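Local coordinates for protein peptide amidase (Stenotrophomonas maltophilia, PDB 1M22) that probably hydrolyses the C-terminal amide of peptides, as a serine hydrolase of the amidase signature family, at residues A[131-134]-A[135-139]; A[346-349]-A[350-353]. All coordinates share one frame; numbering follows the deposited sequence.

Contact 1 (A[131-134]-A[135-139])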
ATOM      1  N   SER A 131      10.874  -2.099  -2.862  1.00  6.49           N
ATOM      2  CA  SER A 131      11.780  -3.241  -2.866  1.00  5.47           C
ATOM      3  C   SER A 131      11.734  -3.663  -4.336  1.00  5.77           C
ATOM      4  O   SER A 131      10.650  -3.779  -4.911  1.00  6.79           O
ATOM      5  CB  SER A 131      11.226  -4.355  -1.981  1.00  6.01           C
ATOM      6  OG  SER A 131      11.043  -3.886  -0.656  1.00  7.04           O
ATOM      7  N   GLU A 132      12.894  -3.888  -4.952  1.00  6.61           N
ATOM      8  CA  GLU A 132      12.922  -4.235  -6.371  1.00  7.17           C
ATOM      9  C   GLU A 132      11.955  -5.352  -6.749  1.00  5.99           C
ATOM     10  O   GLU A 132      11.882  -6.382  -6.077  1.00  7.00           O
ATOM     11  CB  GLU A 132      14.339  -4.609  -6.812  1.00  8.04           C
ATOM     12  CG  GLU A 132      14.623  -4.212  -8.250  1.00  7.93           C
ATOM     13  CD  GLU A 132      15.980  -4.679  -8.730  1.00  9.22           C
ATOM     14  OE1 GLU A 132      16.109  -5.873  -9.063  1.00  9.13           O
ATOM     15  OE2 GLU A 132      16.913  -3.848  -8.767  1.00 10.01           O
ATOM     16  N   TRP A 133      11.221  -5.135  -7.839  1.00  6.85           N
ATOM     17  CA  TRP A 133      10.230  -6.091  -8.334  1.00  7.11           C
ATOM     18  C   TRP A 133       9.204  -6.440  -7.259  1.00  6.74           C
ATOM     19  O   TRP A 133       8.702  -7.563  -7.190  1.00  7.26           O
ATOM     20  CB  TRP A 133      10.919  -7.358  -8.868  1.00  8.59           C
ATOM     21  CG  TRP A 133      11.773  -7.073 -10.070  1.00  7.27           C
ATOM     22  CD1 TRP A 133      13.137  -7.030 -10.117  1.00  8.60           C
ATOM     23  CD2 TRP A 133      11.314  -6.672 -11.369  1.00  7.76           C
ATOM     24  NE1 TRP A 133      13.555  -6.617 -11.362  1.00  8.62           N
ATOM     25  CE2 TRP A 133      12.457  -6.391 -12.149  1.00  8.33           C
ATOM     26  CE3 TRP A 133      10.045  -6.519 -11.947  1.00  9.05           C
ATOM     27  CZ2 TRP A 133      12.371  -5.962 -13.480  1.00  9.03           C
ATOM     28  CZ3 TRP A 133       9.959  -6.092 -13.272  1.00  9.81           C
ATOM     29  CH2 TRP A 133      11.117  -5.819 -14.022  1.00  8.06           C
ATOM     30  N   ALA A 134       8.893  -5.446  -6.428  1.00  6.28           N
ATOM     31  CA  ALA A 134       7.930  -5.585  -5.339  1.00  6.91           C
ATOM     32  C   ALA A 134       8.288  -6.745  -4.418  1.00  6.22           C
ATOM     33  O   ALA A 134       7.423  -7.450  -3.898  1.00  7.62           O
ATOM     34  CB  ALA A 134       6.519  -5.759  -5.901  1.00  7.87           C
ATOM     35  N   ASN A 135       9.590  -6.915  -4.218  1.00  7.54           N
ATOM     36  CA  ASN A 135      10.156  -7.959  -3.373  1.00  8.16           C
ATOM     37  C   ASN A 135       9.917  -9.387  -3.849  1.00  7.57           C
ATOM     38  O   ASN A 135       9.851 -10.313  -3.040  1.00 11.57           O
ATOM     39  CB  ASN A 135       9.687  -7.804  -1.920  1.00  9.15           C
ATOM     40  CG  ASN A 135      10.564  -8.573  -0.948  1.00 12.16           C
ATOM     41  OD1 ASN A 135      11.775  -8.674  -1.146  1.00 16.96           O
ATOM     42  ND2 ASN A 135       9.963  -9.112   0.106  1.00 12.34           N
ATOM     43  N   PHE A 136       9.785  -9.573  -5.157  1.00  8.04           N
ATOM     44  CA  PHE A 136       9.622 -10.925  -5.671  1.00  9.17           C
ATOM     45  C   PHE A 136      10.794 -11.237  -6.595  1.00  8.76           C
ATOM     46  O   PHE A 136      10.609 -11.732  -7.706  1.00 11.88           O
ATOM     47  CB  PHE A 136       8.301 -11.095  -6.427  1.00  9.25           C
ATOM     48  CG  PHE A 136       7.819 -12.518  -6.461  1.00  9.33           C
ATOM     49  CD1 PHE A 136       7.298 -13.106  -5.315  1.00  9.74           C
ATOM     50  CD2 PHE A 136       7.933 -13.282  -7.615  1.00 10.47           C
ATOM     51  CE1 PHE A 136       6.895 -14.440  -5.315  1.00 10.84           C
ATOM     52  CE2 PHE A 136       7.533 -14.621  -7.628  1.00 11.17           C
ATOM     53  CZ  PHE A 136       7.013 -15.200  -6.473  1.00 11.41           C
ATOM     54  N   ARG A 137      12.006 -10.943  -6.132  1.00  9.26           N
ATOM     55  CA  ARG A 137      13.194 -11.197  -6.936  1.00  9.07           C
ATOM     56  C   ARG A 137      14.091 -12.283  -6.359  1.00  9.36           C
ATOM     57  O   ARG A 137      14.434 -13.235  -7.059  1.00  8.64           O
ATOM     58  CB  ARG A 137      14.019  -9.922  -7.113  1.00 10.15           C
ATOM     59  CG  ARG A 137      14.996 -10.027  -8.277  1.00 10.82           C
ATOM     60  CD  ARG A 137      16.051  -8.943  -8.247  1.00 10.14           C
ATOM     61  NE  ARG A 137      17.108  -9.229  -7.280  1.00  8.97           N
ATOM     62  CZ  ARG A 137      18.147  -8.428  -7.068  1.00 10.33           C
ATOM     63  NH1 ARG A 137      18.257  -7.298  -7.749  1.00  9.81           N
ATOM     64  NH2 ARG A 137      19.085  -8.767  -6.190  1.00 10.75           N
ATOM     65  N   GLY A 138      14.476 -12.148  -5.093  1.00  8.41           N
ATOM     66  CA  GLY A 138      15.351 -13.153  -4.506  1.00  9.39           C
ATOM     67  C   GLY A 138      15.174 -13.426  -3.025  1.00 10.78           C
ATOM     68  O   GLY A 138      14.362 -12.784  -2.358  1.00 11.18           O
ATOM     69  N   ASN A 139      15.936 -14.394  -2.518  1.00 11.33           N
ATOM     70  CA  ASN A 139      15.893 -14.759  -1.103  1.00 11.84           C
ATOM     71  C   ASN A 139      16.756 -13.786  -0.303  1.00 11.24           C
ATOM     72  O   ASN A 139      17.671 -13.172  -0.846  1.00 12.84           O
ATOM     73  CB  ASN A 139      16.429 -16.181  -0.876  1.00 12.49           C
ATOM     74  CG  ASN A 139      15.666 -17.233  -1.655  1.00 14.47           C
ATOM     75  OD1 ASN A 139      14.449 -17.156  -1.803  1.00 15.89           O
ATOM     76  ND2 ASN A 139      16.384 -18.244  -2.138  1.00 14.15           N
TER
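Arg137 bends at chi3 (78°) after a first half in which CG stands anti to its backbone N, and this turns its guanidinium back onto Glu132, whose chain runs out extended beyond CG. The two meet in a salt bridge, Arg137 NH1 to Glu132 OE1 at 2.9 Å. The groups are not coplanar: OE1 is approached 47° out of the carboxylate plane, and the two charged planes stand 64° apart. The aliphatic part of the arginine also touches Trp133, where Arg137 CD lies at the ring edge, 4.0 Å from Trp133 CD1.

The backbone makes a short left-handed turn, as the positive phi and psi of Trp133, Ala134 and Asn135 show. Asn135 N donates to Glu132 O at 3.0 Å and Phe136 N to Trp133 O at 3.1 Å, i to i+3 bonds as in a 3-10 turn, but of left-handed twist. Ala134 O makes a weak hydrogen bond to the hydroxyl of the active-site Ser165.

Arg137 NH1 and NE also donate to the carbonyls of Glu362 and Gly367, with Phe366 in cation-pi contact, while Glu132 OE2 accepts from Ala147 N. The buried guanidinium is thus held in place by the Glu132 carboxylate, these carbonyls and the Phe366 ring, and its charge probably helps offset the neighbouring carboxylates of Glu132 and Glu362.

Contact 2 (A[346-349]-A[350-353])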
ATOM      1  N   ARG A 346      11.310  -8.835 -22.941  1.00 17.82           N
ATOM      2  CA  ARG A 346      10.192  -9.592 -23.493  1.00 21.09           C
ATOM      3  C   ARG A 346       9.846 -10.840 -22.691  1.00 20.50           C
ATOM      4  O   ARG A 346       8.768 -11.410 -22.854  1.00 24.20           O
ATOM      5  CB  ARG A 346      10.504  -9.987 -24.939  1.00 24.93           C
ATOM      6  CG  ARG A 346      10.787  -8.806 -25.857  1.00 30.17           C
ATOM      7  CD  ARG A 346      11.415  -9.251 -27.171  1.00 33.81           C
ATOM      8  NE  ARG A 346      10.554 -10.149 -27.935  1.00 36.46           N
ATOM      9  CZ  ARG A 346       9.367  -9.811 -28.430  1.00 37.97           C
ATOM     10  NH1 ARG A 346       8.889  -8.587 -28.243  1.00 39.12           N
ATOM     11  NH2 ARG A 346       8.657 -10.696 -29.117  1.00 38.60           N
ATOM     12  N   SER A 347      10.756 -11.265 -21.822  1.00 16.19           N
ATOM     13  CA  SER A 347      10.516 -12.462 -21.031  1.00 15.50           C
ATOM     14  C   SER A 347      11.213 -12.399 -19.686  1.00 13.94           C
ATOM     15  O   SER A 347      12.068 -11.545 -19.449  1.00 14.23           O
ATOM     16  CB  SER A 347      11.022 -13.692 -21.781  1.00 14.40           C
ATOM     17  OG  SER A 347      12.434 -13.653 -21.890  1.00 15.33           O
ATOM     18  N   LEU A 348      10.836 -13.318 -18.806  1.00 12.86           N
ATOM     19  CA  LEU A 348      11.446 -13.394 -17.494  1.00 13.77           C
ATOM     20  C   LEU A 348      12.899 -13.822 -17.696  1.00 13.21           C
ATOM     21  O   LEU A 348      13.788 -13.397 -16.963  1.00 12.91           O
ATOM     22  CB  LEU A 348      10.688 -14.399 -16.625  1.00 14.23           C
ATOM     23  CG  LEU A 348      11.169 -14.620 -15.191  1.00 14.51           C
ATOM     24  CD1 LEU A 348      11.458 -13.292 -14.507  1.00 13.33           C
ATOM     25  CD2 LEU A 348      10.103 -15.396 -14.433  1.00 11.99           C
ATOM     26  N   ALA A 349      13.137 -14.652 -18.710  1.00 11.89           N
ATOM     27  CA  ALA A 349      14.491 -15.103 -19.013  1.00 13.05           C
ATOM     28  C   ALA A 349      15.377 -13.905 -19.363  1.00 12.50           C
ATOM     29  O   ALA A 349      16.548 -13.863 -18.983  1.00 14.13           O
ATOM     30  CB  ALA A 349      14.468 -16.100 -20.171  1.00 13.65           C
ATOM     31  N   ASP A 350      14.820 -12.931 -20.084  1.00 12.05           N
ATOM     32  CA  ASP A 350      15.579 -11.734 -20.453  1.00 12.95           C
ATOM     33  C   ASP A 350      15.976 -10.954 -19.207  1.00 11.07           C
ATOM     34  O   ASP A 350      17.075 -10.408 -19.131  1.00 13.29           O
ATOM     35  CB  ASP A 350      14.764 -10.800 -21.355  1.00 15.80           C
ATOM     36  CG  ASP A 350      14.439 -11.411 -22.701  1.00 19.05           C
ATOM     37  OD1 ASP A 350      15.264 -12.188 -23.223  1.00 19.80           O
ATOM     38  OD2 ASP A 350      13.360 -11.091 -23.245  1.00 20.94           O
ATOM     39  N   LEU A 351      15.070 -10.887 -18.233  1.00 11.39           N
ATOM     40  CA  LEU A 351      15.347 -10.166 -16.995  1.00 10.88           C
ATOM     41  C   LEU A 351      16.454 -10.865 -16.211  1.00 10.05           C
ATOM     42  O   LEU A 351      17.374 -10.220 -15.706  1.00 10.66           O
ATOM     43  CB  LEU A 351      14.080 -10.067 -16.139  1.00 10.91           C
ATOM     44  CG  LEU A 351      14.246  -9.464 -14.740  1.00  9.98           C
ATOM     45  CD1 LEU A 351      14.832  -8.064 -14.837  1.00 11.02           C
ATOM     46  CD2 LEU A 351      12.895  -9.437 -14.037  1.00 10.00           C
ATOM     47  N   ILE A 352      16.355 -12.187 -16.110  1.00 10.50           N
ATOM     48  CA  ILE A 352      17.356 -12.973 -15.401  1.00 12.52           C
ATOM     49  C   ILE A 352      18.724 -12.770 -16.052  1.00 11.89           C
ATOM     50  O   ILE A 352      19.731 -12.605 -15.363  1.00 12.29           O
ATOM     51  CB  ILE A 352      16.979 -14.470 -15.415  1.00 12.48           C
ATOM     52  CG1 ILE A 352      15.731 -14.684 -14.552  1.00 13.84           C
ATOM     53  CG2 ILE A 352      18.145 -15.315 -14.906  1.00 13.63           C
ATOM     54  CD1 ILE A 352      15.122 -16.068 -14.659  1.00 13.51           C
ATOM     55  N   ALA A 353      18.746 -12.760 -17.382  1.00 12.18           N
ATOM     56  CA  ALA A 353      19.989 -12.564 -18.120  1.00 14.01           C
ATOM     57  C   ALA A 353      20.528 -11.155 -17.896  1.00 14.18           C
ATOM     58  O   ALA A 353      21.736 -10.957 -17.762  1.00 15.20           O
ATOM     59  CB  ALA A 353      19.759 -12.808 -19.608  1.00 14.39           C
TER
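Leu348 and Leu351 meet methyl to methyl, CD1 to CD2 at 4.1 Å, and Ile352 adds CD1 at 4.2 Å from Leu348 CG. This is the close-packed flank of the first helical turn: with CG anti to its backbone N (chi1 -180°), Leu348 reaches into apolar surroundings made by Phe330 and Leu334 of helix 319-340, while Leu351 packs on Leu371. Ile352 CG1 also lies 3.4 Å from Leu348 O, the same oxygen that takes the straight Ile352 N bond at 3.0 Å (N-H...O 165°).

The other flank is looser. Ala349 and Ala353 are exposed and joined through the backbone, Ala353 N to Ala349 O at 2.9 Å, and the guanidinium of Arg346 points away from the turn, so that little but its backbone takes part. That backbone is nonetheless anchored: Arg346 N donates to Asp350 OD2 at 3.1 Å, using the anti lone pair of the carboxylate.

At the N-terminal end Ser347 caps the helix. With chi1 at 67° its OG lies between the backbone N and the carbonyl carbon, where it accepts from Asp350 N at 3.1 Å. Just beyond, Leu348 N is taken by Glu335 OE2, so early amides of the helix find side-chain acceptors. The bond from Asp350 N to Ser347 OG is an N-cap, opening helix 348-357.

In the fold
Contact 1 comes first along the chain, in the short turn 132-135 and the loop after it; contact 2 follows some 200 residues later, at the start of helix 348-357. Their centres are about 15 Å apart, on the same side of the molecule, and they touch directly: Trp133 CZ2 packs on Leu351 CD1 at 3.5 Å. Helices 319-340 and 369-375 serve both, for Leu334 borders Trp133 and Leu348, and Leu371 borders Arg137 and Leu351. The centre of contact 2 lies about 27 Å from the chain's centre, that of contact 1 about 15 Å. Trp133, next to the Ala134 that borders Ser165 and Lys86, thus packs directly on the outer helix.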